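Local coordinates for protein phenylacetaldehyde dehydrogenase (Burkholderia cenocepacia, PDB 4O5H) that probably catalyses the NAD-dependent oxidation of phenylacetaldehyde to phenylacetate, at residues V178-P183 against C203-K208; T170-V175 against V496-T501; R367-I372 against F394-T399; N120-M125 against W184-L189; L99-L104 against Q225-P230. All blocks are in the same frame, centred on the assembly; numbering follows the deposited sequence.

Contact 1: residues V178-P183 against C203-K208; sequences VGAIIP and CTVVLK
Val178 and Val205 sit side by side in two parallel strands whose short axes come within 4.8 Å at an angle of 23°. Four good backbone hydrogen bonds fix the register. Val178 N gives to Thr204 O at 2.8 Å, Val206 N to Val178 O, Ala180 N to Val206 O, and Lys208 N to Ala180 O at 2.8 Å; a weak fifth, Ile182 N to Lys208 O, spans 3.4 Å as the first strand ends. Leu207 carries much of the side-chain packing. Its CB starts on the same sheet face as Ala180, and CG, anti to the backbone N (chi1 -179°), leads back toward the neighbouring strand. At the tip CD1 lies 3.6 Å from Ala180 O and 3.8 Å from Ala180 CB, while Ile182 CD1 comes across it at about a right angle, 4.1 Å away. Beyond the strand end one water donates to both Ile182 O and Lys208 O (2.7 Å), tying two carbonyls together; Lys208 NZ, held by Gly239 O, adds a weak bond to it. The two strands belong to the beta-alpha-beta unit 166-181, 187-201, 204-208, consistent with the Rossmann-type nucleotide-binding domain of this family. Helix 187-201 covers the face of Ala180 and Val205, helix 67-82 packs on Val206, and strand 256-260 pairs with the other edge of strand 166-181, through Gly179 and Ile181.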
# COMPACT_ATOMS: atom_id res chain seq x y z
N VAL A 178 -7.46 -10.63 -7.63
CA VAL A 178 -7.52 -10.20 -6.24
C VAL A 178 -7.94 -11.36 -5.37
O VAL A 178 -8.99 -11.98 -5.60
CB VAL A 178 -8.53 -9.06 -6.08
CG1 VAL A 178 -8.65 -8.62 -4.63
CG2 VAL A 178 -8.14 -7.87 -6.96
N GLY A 179 -7.13 -11.66 -4.36
CA GLY A 179 -7.55 -12.53 -3.29
C GLY A 179 -8.16 -11.69 -2.15
O GLY A 179 -7.55 -10.71 -1.67
N ALA A 180 -9.37 -12.03 -1.75
CA ALA A 180 -10.08 -11.27 -0.72
C ALA A 180 -10.47 -12.19 0.44
O ALA A 180 -11.12 -13.22 0.22
CB ALA A 180 -11.33 -10.65 -1.31
N ILE A 181 -10.05 -11.81 1.64
CA ILE A 181 -10.28 -12.61 2.84
C ILE A 181 -11.02 -11.71 3.77
O ILE A 181 -10.57 -10.62 4.11
CB ILE A 181 -8.95 -13.03 3.50
CG1 ILE A 181 -8.20 -13.98 2.56
CG2 ILE A 181 -9.21 -13.70 4.87
CD1 ILE A 181 -6.78 -14.27 3.01
N ILE A 182 -12.17 -12.18 4.22
CA ILE A 182 -13.02 -11.36 5.04
C ILE A 182 -13.48 -11.98 6.35
O ILE A 182 -13.52 -13.21 6.50
CB ILE A 182 -14.23 -10.91 4.25
CG1 ILE A 182 -14.97 -12.08 3.72
CG2 ILE A 182 -13.80 -9.96 3.13
CD1 ILE A 182 -16.31 -11.64 3.24
N PRO A 183 -13.79 -11.12 7.31
CA PRO A 183 -14.18 -11.58 8.63
C PRO A 183 -15.65 -11.93 8.70
O PRO A 183 -16.38 -11.84 7.71
CB PRO A 183 -13.82 -10.38 9.52
CG PRO A 183 -14.12 -9.23 8.67
CD PRO A 183 -13.86 -9.66 7.24
N CYS A 203 -10.90 -6.26 -12.50
CA CYS A 203 -10.19 -7.36 -11.83
C CYS A 203 -11.04 -8.67 -11.83
O CYS A 203 -12.24 -8.62 -12.16
CB CYS A 203 -9.89 -6.97 -10.39
SG CYS A 203 -8.77 -5.55 -10.20
N THR A 204 -10.42 -9.77 -11.42
CA THR A 204 -11.15 -10.98 -11.06
C THR A 204 -10.81 -11.30 -9.63
O THR A 204 -9.87 -10.70 -9.07
CB THR A 204 -10.82 -12.19 -11.99
OG1 THR A 204 -9.43 -12.51 -11.91
CG2 THR A 204 -11.17 -11.85 -13.39
N VAL A 205 -11.57 -12.19 -8.99
CA VAL A 205 -11.54 -12.30 -7.54
C VAL A 205 -11.68 -13.74 -7.08
O VAL A 205 -12.52 -14.48 -7.59
CB VAL A 205 -12.75 -11.58 -6.89
CG1 VAL A 205 -12.62 -11.52 -5.36
CG2 VAL A 205 -12.87 -10.16 -7.35
N VAL A 206 -10.86 -14.13 -6.11
CA VAL A 206 -11.10 -15.29 -5.30
C VAL A 206 -11.46 -14.79 -3.89
O VAL A 206 -10.64 -14.17 -3.21
CB VAL A 206 -9.88 -16.21 -5.23
CG1 VAL A 206 -10.18 -17.43 -4.38
CG2 VAL A 206 -9.45 -16.62 -6.63
N LEU A 207 -12.68 -15.09 -3.46
CA LEU A 207 -13.18 -14.69 -2.15
C LEU A 207 -13.15 -15.86 -1.16
O LEU A 207 -13.60 -16.95 -1.50
CB LEU A 207 -14.62 -14.20 -2.24
CG LEU A 207 -15.22 -13.75 -0.90
CD1 LEU A 207 -14.59 -12.44 -0.44
CD2 LEU A 207 -16.72 -13.59 -0.97
N LYS A 208 -12.59 -15.63 0.02
CA LYS A 208 -12.60 -16.61 1.11
C LYS A 208 -13.43 -16.02 2.26
O LYS A 208 -12.94 -15.25 3.06
CB LYS A 208 -11.19 -16.90 1.61
CG LYS A 208 -10.95 -18.35 2.07
CD LYS A 208 -11.77 -18.87 3.22
CE LYS A 208 -11.07 -18.53 4.52
NZ LYS A 208 -11.91 -18.68 5.71
O HOH W 1 -11.93 -15.43 5.59

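Contact 2: residues T170-V175 against V496-T501; sequences TRKEPV and VIDQYT
Lys172 leaves its strand with CG anti to the carbonyl carbon (chi1 -71°) and runs extended to NZ, while Asp498, turned the same way about its first torsion (chi1 -66°), brings its carboxylate to meet it. NZ reaches Asp498 OD1 at 3.0 Å in a salt bridge, approaching from above the carboxylate plane, 54° out of it. Along the way Lys172 CD passes 4.0 Å from Thr501 OG1. That hydroxyl donates to Asp498 O at 2.9 Å, and Thr501 N reaches the same oxygen from the same face, so one carbonyl takes two bonds. Beside it, Pro174 and Thr501 form an antiparallel non-hydrogen-bonded pair. A bond from Val175 N to Tyr500 O, 2.9 Å long, flanks this pair, and Thr501 CA lies 3.1 Å from Glu173 O. Strand 166-181 is thereby joined to the start of strand 501-509. Chemically, a partly exposed charged pair and a backbone bond farther along fasten the junction at two points, with Thr501 packed between them.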
# COMPACT_ATOMS: atom_id res chain seq x y z
N THR A 170 -0.91 8.75 -18.28
CA THR A 170 -1.05 7.59 -17.43
C THR A 170 -2.33 6.83 -17.79
O THR A 170 -3.35 7.43 -18.22
CB THR A 170 -1.05 7.93 -15.92
OG1 THR A 170 -2.17 8.74 -15.61
CG2 THR A 170 0.23 8.65 -15.53
N ARG A 171 -2.25 5.52 -17.67
CA ARG A 171 -3.37 4.59 -17.82
C ARG A 171 -3.60 3.93 -16.53
O ARG A 171 -2.64 3.59 -15.81
CB ARG A 171 -3.00 3.41 -18.69
CG ARG A 171 -2.86 3.69 -20.12
CD ARG A 171 -2.22 2.53 -20.89
NE ARG A 171 -2.81 1.23 -20.67
CZ ARG A 171 -3.89 0.74 -21.25
NH1 ARG A 171 -4.58 1.43 -22.15
NH2 ARG A 171 -4.30 -0.46 -20.92
N LYS A 172 -4.86 3.68 -16.20
CA LYS A 172 -5.14 2.95 -15.00
C LYS A 172 -5.59 1.56 -15.44
O LYS A 172 -6.53 1.45 -16.20
CB LYS A 172 -6.16 3.69 -14.14
CG LYS A 172 -5.55 4.92 -13.51
CD LYS A 172 -6.48 5.52 -12.47
CE LYS A 172 -5.86 6.78 -11.88
NZ LYS A 172 -6.94 7.50 -11.13
N GLU A 173 -4.82 0.54 -15.09
CA GLU A 173 -5.14 -0.80 -15.51
C GLU A 173 -5.65 -1.54 -14.29
O GLU A 173 -5.31 -1.18 -13.17
CB GLU A 173 -3.90 -1.46 -16.07
CG GLU A 173 -3.36 -0.67 -17.28
CD GLU A 173 -2.19 -1.35 -17.96
OE1 GLU A 173 -1.53 -2.19 -17.32
OE2 GLU A 173 -1.93 -1.00 -19.14
N PRO A 174 -6.49 -2.54 -14.48
CA PRO A 174 -6.87 -3.34 -13.30
C PRO A 174 -5.62 -3.96 -12.65
O PRO A 174 -4.70 -4.36 -13.36
CB PRO A 174 -7.76 -4.45 -13.86
CG PRO A 174 -7.72 -4.33 -15.33
CD PRO A 174 -7.06 -3.05 -15.72
N VAL A 175 -5.60 -4.04 -11.33
CA VAL A 175 -4.42 -4.60 -10.68
C VAL A 175 -4.25 -6.06 -11.10
O VAL A 175 -3.13 -6.54 -11.17
CB VAL A 175 -4.42 -4.35 -9.17
CG1 VAL A 175 -5.52 -5.12 -8.44
CG2 VAL A 175 -3.05 -4.64 -8.59
N VAL A 496 -10.91 3.62 -3.10
CA VAL A 496 -10.73 2.15 -3.24
C VAL A 496 -10.57 1.80 -4.70
O VAL A 496 -9.78 0.93 -5.06
CB VAL A 496 -11.87 1.32 -2.56
CG1 VAL A 496 -13.19 1.47 -3.30
CG2 VAL A 496 -11.48 -0.13 -2.45
N ILE A 497 -11.28 2.52 -5.56
CA ILE A 497 -11.16 2.31 -6.98
C ILE A 497 -9.72 2.46 -7.43
O ILE A 497 -9.13 1.58 -8.12
CB ILE A 497 -12.11 3.27 -7.76
CG1 ILE A 497 -13.57 2.87 -7.52
CG2 ILE A 497 -11.79 3.30 -9.23
CD1 ILE A 497 -14.03 1.57 -8.20
N ASP A 498 -9.09 3.54 -7.04
CA ASP A 498 -7.68 3.73 -7.39
C ASP A 498 -6.80 2.61 -6.84
O ASP A 498 -5.82 2.24 -7.44
CB ASP A 498 -7.15 5.11 -6.92
CG ASP A 498 -7.83 6.29 -7.65
OD1 ASP A 498 -8.28 6.15 -8.82
OD2 ASP A 498 -7.92 7.38 -7.02
N GLN A 499 -7.15 2.07 -5.68
CA GLN A 499 -6.37 1.00 -5.09
C GLN A 499 -6.58 -0.38 -5.71
O GLN A 499 -5.88 -1.32 -5.36
CB GLN A 499 -6.63 0.97 -3.57
CG GLN A 499 -6.12 2.27 -2.93
CD GLN A 499 -6.21 2.29 -1.39
OE1 GLN A 499 -6.30 1.22 -0.77
NE2 GLN A 499 -6.18 3.49 -0.80
N TYR A 500 -7.55 -0.51 -6.61
CA TYR A 500 -7.70 -1.75 -7.40
C TYR A 500 -7.18 -1.56 -8.84
O TYR A 500 -7.39 -2.41 -9.70
CB TYR A 500 -9.16 -2.20 -7.43
CG TYR A 500 -9.59 -2.97 -6.20
CD1 TYR A 500 -9.77 -2.33 -4.98
CD2 TYR A 500 -9.83 -4.32 -6.26
CE1 TYR A 500 -10.16 -3.03 -3.84
CE2 TYR A 500 -10.24 -5.04 -5.13
CZ TYR A 500 -10.40 -4.38 -3.92
OH TYR A 500 -10.79 -5.10 -2.82
N THR A 501 -6.50 -0.43 -9.08
CA THR A 501 -5.82 -0.21 -10.32
C THR A 501 -4.31 -0.09 -10.11
O THR A 501 -3.85 0.16 -9.01
CB THR A 501 -6.29 1.06 -11.04
OG1 THR A 501 -5.92 2.20 -10.29
CG2 THR A 501 -7.77 1.03 -11.29

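Contact 3: residues R367-I372 against F394-T399; sequences RVCGYI and FFVEPT
Val396 meets three residues of helix 362-378, and apolar packing accounts for most of the contact. Its two methyls divide the work: CG2 lies 4.0 Å from Cys369 SG, whereas CG1, anti to the backbone N (chi1 170°), faces Val368 CG1 at 4.3 Å and Ile372 CD1 at 4.4 Å. These separations, with 174 Å² buried in all, describe a modest apolar seam. A mixed contact follows one turn along the helix, where Ile372 and Thr399 reach toward each other tip to tip and Ile372 CD1 stops 3.9 Å from Thr399 OG1. Polar bonding stays on the loop side: Thr399 OG1 donates to Glu397 O at 2.7 Å from above the carbonyl plane, and it also bonds with Gly386 N. The hydroxyl thus has polar partners of its own while the same oxygen touches the Ile372 methyl. Through Val368 and Ile372 on Val419, helix 362-378 packs on strand 419-425 of the seven-stranded sheet and on the loop leading into strand 399-402, as in aldehyde dehydrogenase catalytic domains.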
# COMPACT_ATOMS: atom_id res chain seq x y z
N ARG A 367 -13.24 -15.77 24.58
CA ARG A 367 -12.35 -14.60 24.52
C ARG A 367 -12.91 -13.37 25.23
O ARG A 367 -12.23 -12.73 26.03
CB ARG A 367 -12.06 -14.22 23.09
CG ARG A 367 -11.07 -15.14 22.40
CD ARG A 367 -10.81 -14.70 20.97
NE ARG A 367 -10.27 -13.35 20.94
CZ ARG A 367 -8.99 -13.05 21.16
NH1 ARG A 367 -8.11 -14.00 21.47
NH2 ARG A 367 -8.59 -11.79 21.09
N VAL A 368 -14.15 -13.04 24.92
CA VAL A 368 -14.75 -11.85 25.47
C VAL A 368 -14.91 -11.95 26.97
O VAL A 368 -14.57 -11.01 27.70
CB VAL A 368 -16.11 -11.55 24.77
CG1 VAL A 368 -16.85 -10.45 25.47
CG2 VAL A 368 -15.86 -11.16 23.32
N CYS A 369 -15.42 -13.08 27.47
CA CYS A 369 -15.55 -13.27 28.92
C CYS A 369 -14.20 -13.29 29.61
O CYS A 369 -14.07 -12.82 30.71
CB CYS A 369 -16.33 -14.55 29.24
SG CYS A 369 -18.07 -14.34 28.74
N GLY A 370 -13.18 -13.82 28.93
CA GLY A 370 -11.81 -13.82 29.44
C GLY A 370 -11.28 -12.40 29.63
O GLY A 370 -10.63 -12.10 30.63
N TYR A 371 -11.61 -11.51 28.69
CA TYR A 371 -11.25 -10.11 28.84
C TYR A 371 -11.98 -9.44 30.00
O TYR A 371 -11.38 -8.74 30.79
CB TYR A 371 -11.51 -9.33 27.55
CG TYR A 371 -10.35 -9.36 26.62
CD1 TYR A 371 -9.15 -8.76 26.97
CD2 TYR A 371 -10.44 -9.99 25.38
CE1 TYR A 371 -8.08 -8.80 26.12
CE2 TYR A 371 -9.38 -10.04 24.53
CZ TYR A 371 -8.20 -9.44 24.90
OH TYR A 371 -7.14 -9.47 24.06
N ILE A 372 -13.27 -9.67 30.10
CA ILE A 372 -14.05 -9.11 31.22
C ILE A 372 -13.48 -9.57 32.57
O ILE A 372 -13.26 -8.76 33.47
CB ILE A 372 -15.54 -9.50 31.15
CG1 ILE A 372 -16.19 -8.86 29.92
CG2 ILE A 372 -16.26 -9.07 32.43
CD1 ILE A 372 -17.57 -9.40 29.59
N PHE A 394 -24.51 -18.31 22.19
CA PHE A 394 -23.26 -17.73 22.66
C PHE A 394 -23.46 -16.29 23.15
O PHE A 394 -22.79 -15.35 22.72
CB PHE A 394 -22.18 -17.83 21.57
CG PHE A 394 -22.11 -19.17 20.92
CD1 PHE A 394 -21.96 -20.31 21.70
CD2 PHE A 394 -22.22 -19.31 19.56
CE1 PHE A 394 -21.89 -21.58 21.12
CE2 PHE A 394 -22.15 -20.56 18.96
CZ PHE A 394 -21.98 -21.69 19.73
N PHE A 395 -24.35 -16.13 24.12
CA PHE A 395 -24.79 -14.83 24.57
C PHE A 395 -23.90 -14.28 25.69
O PHE A 395 -23.47 -15.03 26.57
CB PHE A 395 -26.23 -14.94 25.08
CG PHE A 395 -27.25 -15.12 23.99
CD1 PHE A 395 -27.73 -14.04 23.27
CD2 PHE A 395 -27.76 -16.39 23.72
CE1 PHE A 395 -28.70 -14.20 22.29
CE2 PHE A 395 -28.71 -16.55 22.74
CZ PHE A 395 -29.19 -15.45 22.03
N VAL A 396 -23.68 -12.97 25.64
CA VAL A 396 -22.96 -12.23 26.65
C VAL A 396 -23.67 -10.91 26.91
O VAL A 396 -24.23 -10.30 25.99
CB VAL A 396 -21.56 -11.92 26.12
CG1 VAL A 396 -20.86 -10.94 27.04
CG2 VAL A 396 -20.77 -13.21 25.99
N GLU A 397 -23.75 -10.51 28.18
CA GLU A 397 -24.40 -9.24 28.57
C GLU A 397 -23.63 -8.02 28.11
O GLU A 397 -22.40 -8.00 28.18
CB GLU A 397 -24.47 -9.15 30.07
CG GLU A 397 -25.36 -10.19 30.68
CD GLU A 397 -25.45 -10.01 32.17
OE1 GLU A 397 -24.48 -9.49 32.78
OE2 GLU A 397 -26.50 -10.39 32.70
N PRO A 398 -24.34 -7.01 27.60
CA PRO A 398 -23.72 -5.73 27.37
C PRO A 398 -23.09 -5.29 28.67
O PRO A 398 -23.75 -5.28 29.70
CB PRO A 398 -24.87 -4.80 27.00
CG PRO A 398 -25.92 -5.71 26.49
CD PRO A 398 -25.77 -6.98 27.26
N THR A 399 -21.81 -4.93 28.61
CA THR A 399 -21.01 -4.72 29.78
C THR A 399 -20.32 -3.36 29.75
O THR A 399 -19.71 -2.97 28.74
CB THR A 399 -19.98 -5.86 29.88
OG1 THR A 399 -20.70 -7.08 30.03
CG2 THR A 399 -19.10 -5.69 31.06

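Contact 4: residues N120-M125 against W184-L189; sequences NGKPVM and WNFPLL
Asn120 ND2 donates to Trp184 O at 2.9 Å, with an N-H...O angle of 150°. The acceptor lies in the plane of the Asn120 amide, and the donor lies in the carbonyl plane on a lone pair of Trp184 O, so both flat groups are well aligned. Asn120 CG, anti to the backbone N (chi1 158°), carries the amide across. A second bond runs alongside: Lys122 NZ gives to Asn185 O, also at 2.9 Å and in that carbonyl's plane. The same ammonium lies 3.2 Å from Phe186 CD1, its chain crossing the ring side chain at about a right angle and approaching the ring obliquely. Pro187 CD adds a looser contact, 4.0 Å from Asn120 ND2.

Behind this first shell, Asn120 OD1 accepts from Lys122 N at 2.9 Å, an Asx turn that holds the amide by its other end. Gly121, with positive phi (107°), turns the chain after helix 109-120. Lys122 NZ is anchored further by a salt bridge to Asp131, and Asn185 O also accepts from Asn312 ND2, so the carbonyl is gripped twice. Asn120 follows the sodium ligand Asp119, its side chain about 6 Å from the ion. Pro183 to Pro187 form the family's PWNFP segment, whose asparagine lies at the active site in relatives.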
# COMPACT_ATOMS: atom_id res chain seq x y z
N ASN A 120 -24.70 -15.54 11.25
CA ASN A 120 -23.86 -14.58 12.03
C ASN A 120 -24.42 -14.30 13.42
O ASN A 120 -23.65 -14.12 14.38
CB ASN A 120 -23.68 -13.27 11.24
CG ASN A 120 -23.33 -12.09 12.12
OD1 ASN A 120 -24.16 -11.57 12.82
ND2 ASN A 120 -22.08 -11.67 12.08
N GLY A 121 -25.74 -14.25 13.53
CA GLY A 121 -26.41 -14.03 14.81
C GLY A 121 -27.06 -12.65 15.01
O GLY A 121 -27.90 -12.49 15.91
N LYS A 122 -26.67 -11.67 14.19
CA LYS A 122 -27.18 -10.33 14.33
C LYS A 122 -28.70 -10.21 14.09
O LYS A 122 -29.31 -11.04 13.43
CB LYS A 122 -26.44 -9.36 13.42
CG LYS A 122 -26.68 -9.56 11.92
CD LYS A 122 -25.91 -8.51 11.13
CE LYS A 122 -24.42 -8.81 11.16
NZ LYS A 122 -23.61 -7.63 10.72
N PRO A 123 -29.32 -9.16 14.67
CA PRO A 123 -30.76 -8.96 14.44
C PRO A 123 -31.10 -8.89 12.95
O PRO A 123 -30.48 -8.12 12.20
CB PRO A 123 -31.05 -7.65 15.14
CG PRO A 123 -29.99 -7.54 16.21
CD PRO A 123 -28.76 -8.13 15.55
N VAL A 124 -32.10 -9.67 12.55
CA VAL A 124 -32.50 -9.73 11.17
C VAL A 124 -32.93 -8.35 10.64
O VAL A 124 -32.70 -8.03 9.47
CB VAL A 124 -33.60 -10.78 10.96
CG1 VAL A 124 -34.92 -10.38 11.63
CG2 VAL A 124 -33.81 -11.03 9.47
N MET A 125 -33.54 -7.54 11.48
CA MET A 125 -33.98 -6.22 11.02
C MET A 125 -32.78 -5.33 10.66
O MET A 125 -32.87 -4.49 9.78
CB MET A 125 -34.88 -5.54 12.06
CG MET A 125 -36.29 -6.16 12.21
SD MET A 125 -37.29 -5.36 13.52
CE MET A 125 -36.97 -3.61 13.13
N TRP A 184 -16.07 -12.36 9.87
CA TRP A 184 -17.38 -12.91 10.09
C TRP A 184 -18.39 -11.93 10.62
O TRP A 184 -19.56 -12.29 10.78
CB TRP A 184 -17.27 -14.09 11.08
CG TRP A 184 -16.41 -13.79 12.30
CD1 TRP A 184 -15.11 -14.18 12.48
CD2 TRP A 184 -16.77 -13.05 13.46
NE1 TRP A 184 -14.65 -13.74 13.70
CE2 TRP A 184 -15.66 -13.06 14.33
CE3 TRP A 184 -17.93 -12.42 13.88
CZ2 TRP A 184 -15.66 -12.41 15.54
CZ3 TRP A 184 -17.94 -11.77 15.12
CH2 TRP A 184 -16.83 -11.79 15.94
N ASN A 185 -17.98 -10.68 10.89
CA ASN A 185 -18.86 -9.76 11.63
C ASN A 185 -19.92 -9.05 10.75
O ASN A 185 -20.97 -8.69 11.25
CB ASN A 185 -18.08 -8.74 12.49
CG ASN A 185 -17.15 -7.84 11.68
OD1 ASN A 185 -16.62 -8.24 10.63
ND2 ASN A 185 -16.89 -6.65 12.20
N PHE A 186 -19.57 -8.83 9.48
CA PHE A 186 -20.50 -8.30 8.45
C PHE A 186 -20.24 -9.13 7.16
O PHE A 186 -19.62 -8.63 6.19
CB PHE A 186 -20.23 -6.83 8.16
CG PHE A 186 -20.45 -5.90 9.33
CD1 PHE A 186 -21.67 -5.33 9.53
CD2 PHE A 186 -19.43 -5.58 10.19
CE1 PHE A 186 -21.90 -4.45 10.57
CE2 PHE A 186 -19.64 -4.70 11.27
CZ PHE A 186 -20.89 -4.13 11.45
N PRO A 187 -20.65 -10.40 7.15
CA PRO A 187 -20.23 -11.29 6.06
C PRO A 187 -20.61 -10.83 4.66
O PRO A 187 -19.72 -10.64 3.84
CB PRO A 187 -20.89 -12.61 6.39
CG PRO A 187 -21.19 -12.53 7.87
CD PRO A 187 -21.48 -11.10 8.15
N LEU A 188 -21.87 -10.54 4.40
CA LEU A 188 -22.26 -10.08 3.08
C LEU A 188 -21.70 -8.70 2.75
O LEU A 188 -21.24 -8.47 1.63
CB LEU A 188 -23.79 -10.08 2.96
CG LEU A 188 -24.31 -9.63 1.60
CD1 LEU A 188 -23.96 -10.63 0.48
CD2 LEU A 188 -25.81 -9.44 1.67
N LEU A 189 -21.78 -7.77 3.68
CA LEU A 189 -21.38 -6.41 3.42
C LEU A 189 -19.86 -6.33 3.10
O LEU A 189 -19.47 -5.64 2.14
CB LEU A 189 -21.72 -5.54 4.59
CG LEU A 189 -21.40 -4.04 4.48
CD1 LEU A 189 -22.14 -3.42 3.32
CD2 LEU A 189 -21.73 -3.33 5.77

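Contact 5: residues L99-L104 against Q225-P230; sequences LVLADL and QAAGFP. With EDO (1,2-ethanediol), chain H.
Ala227 places its CB toward helix 91-107, where side chains of Val100, Leu101 and Leu104 gather round it. Val100 CG1, anti to the backbone N (chi1 171°), touches that methyl at 3.9 Å, and Leu101 CB approaches to 4.0 Å. From the next turn Leu104 extends CD1 over the end of helix 215-227, 3.7 Å from Ala227 N and 4.1 Å from Ala226 CB. The small alanine lets the backbones come close, the CA atoms of Leu101 and Ala227 being 5.3 Å apart. Gly228 then ends the helix in a Schellman motif, and the chain turns so that Phe229 reaches back: its side chain crosses Leu101 at about a right angle, with CE2 4.1 Å from Leu101 CD2 and the ring oblique to it. Away from this seam Asp103 binds 1,2-ethanediol, probably from the crystallisation liquor, through OD2 at 2.9 Å from O1, and makes a salt bridge to Arg140. The contact is apolar throughout, implying that close fit of partly buried methyls joins the helices here.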
# COMPACT_ATOMS: atom_id res chain seq x y z
N LEU A 99 -24.95 -3.29 -12.03
CA LEU A 99 -26.27 -2.71 -11.71
C LEU A 99 -27.35 -3.76 -11.56
O LEU A 99 -28.22 -3.69 -10.67
CB LEU A 99 -26.68 -1.67 -12.76
CG LEU A 99 -25.83 -0.42 -12.80
CD1 LEU A 99 -26.18 0.42 -14.03
CD2 LEU A 99 -26.01 0.40 -11.54
N VAL A 100 -27.31 -4.76 -12.43
CA VAL A 100 -28.20 -5.91 -12.34
C VAL A 100 -28.00 -6.63 -11.01
O VAL A 100 -28.95 -6.99 -10.36
CB VAL A 100 -27.96 -6.89 -13.53
CG1 VAL A 100 -28.72 -8.20 -13.31
CG2 VAL A 100 -28.41 -6.25 -14.84
N LEU A 101 -26.76 -6.83 -10.62
CA LEU A 101 -26.48 -7.49 -9.36
C LEU A 101 -27.02 -6.72 -8.16
O LEU A 101 -27.63 -7.32 -7.26
CB LEU A 101 -24.98 -7.75 -9.22
CG LEU A 101 -24.49 -8.39 -7.91
CD1 LEU A 101 -25.17 -9.74 -7.70
CD2 LEU A 101 -22.98 -8.52 -7.96
N ALA A 102 -26.86 -5.39 -8.16
CA ALA A 102 -27.42 -4.60 -7.08
C ALA A 102 -28.95 -4.76 -6.97
O ALA A 102 -29.48 -4.87 -5.87
CB ALA A 102 -27.05 -3.13 -7.25
N ASP A 103 -29.64 -4.76 -8.10
CA ASP A 103 -31.09 -5.00 -8.09
C ASP A 103 -31.45 -6.40 -7.57
O ASP A 103 -32.41 -6.55 -6.82
CB ASP A 103 -31.66 -4.83 -9.49
CG ASP A 103 -31.79 -3.38 -9.91
OD1 ASP A 103 -31.83 -2.48 -9.04
OD2 ASP A 103 -31.90 -3.16 -11.16
N LEU A 104 -30.69 -7.42 -7.98
CA LEU A 104 -30.94 -8.78 -7.51
C LEU A 104 -30.78 -8.89 -6.00
O LEU A 104 -31.53 -9.61 -5.36
CB LEU A 104 -30.04 -9.78 -8.23
CG LEU A 104 -30.33 -10.07 -9.70
CD1 LEU A 104 -29.24 -10.92 -10.30
CD2 LEU A 104 -31.65 -10.82 -9.86
N GLN A 225 -23.89 -15.22 -10.60
CA GLN A 225 -24.13 -15.99 -11.80
C GLN A 225 -25.40 -15.51 -12.45
O GLN A 225 -25.45 -15.35 -13.67
CB GLN A 225 -24.29 -17.49 -11.52
CG GLN A 225 -23.04 -18.15 -11.04
CD GLN A 225 -23.11 -19.67 -11.22
OE1 GLN A 225 -24.14 -20.31 -10.92
NE2 GLN A 225 -22.02 -20.24 -11.71
N ALA A 226 -26.43 -15.26 -11.65
CA ALA A 226 -27.71 -14.86 -12.23
C ALA A 226 -27.60 -13.50 -12.94
O ALA A 226 -28.32 -13.23 -13.90
CB ALA A 226 -28.78 -14.85 -11.18
N ALA A 227 -26.70 -12.64 -12.45
CA ALA A 227 -26.49 -11.33 -13.04
C ALA A 227 -25.77 -11.38 -14.39
O ALA A 227 -25.90 -10.49 -15.18
CB ALA A 227 -25.77 -10.39 -12.08
N GLY A 228 -25.08 -12.47 -14.67
CA GLY A 228 -24.48 -12.73 -15.96
C GLY A 228 -22.97 -12.54 -16.00
O GLY A 228 -22.38 -12.51 -17.05
N PHE A 229 -22.30 -12.52 -14.84
CA PHE A 229 -20.82 -12.40 -14.89
C PHE A 229 -20.17 -13.63 -15.51
O PHE A 229 -20.58 -14.72 -15.24
CB PHE A 229 -20.26 -12.14 -13.51
CG PHE A 229 -20.57 -10.73 -13.00
CD1 PHE A 229 -19.71 -9.69 -13.30
CD2 PHE A 229 -21.72 -10.47 -12.26
CE1 PHE A 229 -19.99 -8.40 -12.87
CE2 PHE A 229 -22.03 -9.18 -11.85
CZ PHE A 229 -21.15 -8.15 -12.12
N PRO A 230 -19.13 -13.45 -16.33
CA PRO A 230 -18.50 -14.60 -16.94
C PRO A 230 -17.89 -15.50 -15.88
O PRO A 230 -17.47 -15.04 -14.81
CB PRO A 230 -17.39 -13.98 -17.79
CG PRO A 230 -17.92 -12.65 -18.18
CD PRO A 230 -18.70 -12.19 -16.98
C1 EDO H . -32.51 0.27 -11.21
O1 EDO H . -31.24 -0.35 -11.52
C2 EDO H . -32.59 0.85 -9.78
O2 EDO H . -33.58 0.24 -8.90

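In the fold
Contacts 1 and 2 share strand 166-181 and the eight-stranded mixed sheet; their centres are about 16 Å apart, and they touch where Cys203 SG lies 3.5 Å from Tyr500 O. Centre to centre, contact 4 lies about 19 Å from contact 1 and meets it through Ile182 and Pro187. Contact 5, about 18 Å from contact 1 between centres, packs the following helix 215-227 on helix 91-107. Contact 3 stands apart by the seven-stranded sheet, its centre about 42 Å from that of contact 2. Along the chain, contact 5 encloses contacts 4 and 1, contact 2 spans contacts 1 and 3, and contacts 1 and 4 interleave. Contacts 1 and 3 are local closures; contacts 2, 4 and 5 join more distant parts.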